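Local coordinates for transcription regulator PadR N-terminal domain-containing protein (Streptococcus mutans, PDB 3L9F) that probably acts as a dimeric PadR-family transcription regulator, binding DNA through an N-terminal winged-helix domain, at residues I40-L45 against R79-D84. Numbering follows the deposited sequence.
Sequences IILGIL and RKLEKD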
loop_
_atom_site.group_PDB
_atom_site.type_symbol
_atom_site.label_atom_id
_atom_site.label_comp_id
_atom_site.label_asym_id
_atom_site.label_seq_id
_atom_site.Cartn_x
_atom_site.Cartn_y
_atom_site.Cartn_z
ATOM N N ILE A 40 11.009 9.052 4.098
ATOM C CA ILE A 40 11.305 9.083 2.677
ATOM C C ILE A 40 11.721 10.498 2.252
ATOM O O ILE A 40 12.555 10.664 1.352
ATOM C CB ILE A 40 10.146 8.558 1.833
ATOM C CG1 ILE A 40 10.575 8.456 0.365
ATOM C CG2 ILE A 40 8.940 9.442 2.003
ATOM C CD1 ILE A 40 9.704 7.534 -0.442
ATOM N N ILE A 41 11.177 11.515 2.916
ATOM C CA ILE A 41 11.572 12.882 2.594
ATOM C C ILE A 41 13.012 13.144 3.009
ATOM O O ILE A 41 13.770 13.759 2.262
ATOM C CB ILE A 41 10.601 13.933 3.188
ATOM C CG1 ILE A 41 9.279 13.902 2.416
ATOM C CG2 ILE A 41 11.214 15.334 3.116
ATOM C CD1 ILE A 41 8.126 14.535 3.147
ATOM N N LEU A 42 13.403 12.670 4.189
ATOM C CA LEU A 42 14.801 12.802 4.590
ATOM C C LEU A 42 15.698 12.077 3.606
ATOM O O LEU A 42 16.791 12.553 3.288
ATOM C CB LEU A 42 15.028 12.249 5.993
ATOM C CG LEU A 42 14.519 13.176 7.084
ATOM C CD1 LEU A 42 14.714 12.504 8.446
ATOM C CD2 LEU A 42 15.271 14.499 7.003
ATOM N N GLY A 43 15.242 10.920 3.137
ATOM C CA GLY A 43 15.959 10.199 2.097
ATOM C C GLY A 43 16.153 11.032 0.837
ATOM O O GLY A 43 17.263 11.106 0.286
ATOM N N ILE A 44 15.073 11.662 0.379
ATOM C CA ILE A 44 15.130 12.507 -0.810
ATOM C C ILE A 44 16.088 13.672 -0.610
ATOM O O ILE A 44 16.823 14.044 -1.526
ATOM C CB ILE A 44 13.738 13.047 -1.172
ATOM C CG1 ILE A 44 12.875 11.924 -1.739
ATOM C CG2 ILE A 44 13.844 14.182 -2.172
ATOM C CD1 ILE A 44 11.433 12.283 -1.862
ATOM N N LEU A 45 16.104 14.220 0.602
ATOM C CA LEU A 45 16.967 15.360 0.909
ATOM C C LEU A 45 18.371 14.960 1.366
ATOM O O LEU A 45 19.180 15.820 1.699
ATOM C CB LEU A 45 16.312 16.254 1.966
ATOM C CG LEU A 45 15.055 16.973 1.492
ATOM C CD1 LEU A 45 14.400 17.725 2.642
ATOM C CD2 LEU A 45 15.418 17.930 0.357
ATOM N N ARG A 79 6.701 20.754 6.984
ATOM C CA ARG A 79 6.531 21.714 8.068
ATOM C C ARG A 79 7.035 21.158 9.394
ATOM O O ARG A 79 7.714 21.860 10.146
ATOM C CB ARG A 79 5.072 22.177 8.179
ATOM C CG ARG A 79 4.663 23.166 7.083
ATOM C CD ARG A 79 3.396 23.939 7.432
ATOM N NE ARG A 79 2.207 23.090 7.465
ATOM C CZ ARG A 79 1.457 22.805 6.403
ATOM N NH1 ARG A 79 1.776 23.296 5.213
ATOM N NH2 ARG A 79 0.393 22.025 6.529
ATOM N N LYS A 80 6.712 19.899 9.675
ATOM C CA LYS A 80 7.124 19.274 10.933
ATOM C C LYS A 80 8.622 18.985 10.973
ATOM O O LYS A 80 9.276 19.177 11.996
ATOM C CB LYS A 80 6.327 17.998 11.207
ATOM C CG LYS A 80 6.646 17.379 12.553
ATOM C CD LYS A 80 5.497 16.523 13.071
ATOM C CE LYS A 80 5.871 15.882 14.399
ATOM N NZ LYS A 80 6.564 16.865 15.284
ATOM N N LEU A 81 9.173 18.526 9.857
ATOM C CA LEU A 81 10.601 18.272 9.799
ATOM C C LEU A 81 11.361 19.560 10.063
ATOM O O LEU A 81 12.420 19.553 10.686
ATOM C CB LEU A 81 10.995 17.715 8.429
ATOM C CG LEU A 81 10.677 16.241 8.199
ATOM C CD1 LEU A 81 10.807 15.892 6.721
ATOM C CD2 LEU A 81 11.596 15.372 9.047
ATOM N N GLU A 82 10.825 20.669 9.572
ATOM C CA GLU A 82 11.463 21.957 9.803
ATOM C C GLU A 82 11.353 22.330 11.277
ATOM O O GLU A 82 12.340 22.729 11.897
ATOM C CB GLU A 82 10.848 23.049 8.932
ATOM C CG GLU A 82 11.668 24.327 8.955
ATOM C CD GLU A 82 10.902 25.548 8.484
ATOM O OE1 GLU A 82 9.840 25.389 7.835
ATOM O OE2 GLU A 82 11.374 26.674 8.766
ATOM N N LYS A 83 10.157 22.184 11.839
ATOM C CA LYS A 83 9.948 22.489 13.254
ATOM C C LYS A 83 10.888 21.669 14.133
ATOM O O LYS A 83 11.468 22.182 15.091
ATOM C CB LYS A 83 8.491 22.241 13.657
ATOM C CG LYS A 83 8.191 22.573 15.110
ATOM C CD LYS A 83 6.790 22.139 15.526
ATOM C CE LYS A 83 5.720 23.089 15.004
ATOM N NZ LYS A 83 4.489 23.056 15.853
ATOM N N ASP A 84 11.059 20.397 13.789
ATOM C CA ASP A 84 11.898 19.502 14.580
ATOM C C ASP A 84 13.388 19.640 14.257
ATOM O O ASP A 84 14.217 18.887 14.772
ATOM C CB ASP A 84 11.430 18.053 14.424
ATOM C CG ASP A 84 9.975 17.858 14.844
ATOM O OD1 ASP A 84 9.384 18.783 15.445
ATOM O OD2 ASP A 84 9.414 16.776 14.571
#
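Leu42 of helix 37-44 and Leu81 of helix 74-83 have the nearest CA atoms across the contact, 8.6 Å apart. The contact is small and wholly apolar, and all three side chains that make it are buried. Leu81 points at the other helix, and its two methyls divide between two neighbouring residues there. CD1 of Leu81 rests on the beta-branch of Ile41, 3.7 Å from CG2 and 4.0 Å from CB of that residue. A chi1 of -72° sets CG1 of Ile41 beside the backbone N and leaves CG2, the methyl that meets Leu81, anti to that N. The other Leu81 methyl, CD2, meets CG of Leu42 at 4.1 Å. Leu42 does not aim its CB at Leu81, but its branch point swings closer. On the outer side of helix 74-83, Lys80 NZ forms a salt bridge with Asp84 OD2 (2.9 Å), four residues on, and OD2 accepts it with its syn lone pair. The Ile41, Leu42 and Leu81 cluster belongs to the hydrophobic core of the winged-helix domain. Ile87 of strand 87-92 packs against both Leu42 and Leu81, while Thr77 and Leu78 of helix 74-83 touch Ile41. Helix 52-62 lies against Ile40, Ile44 and Leu45.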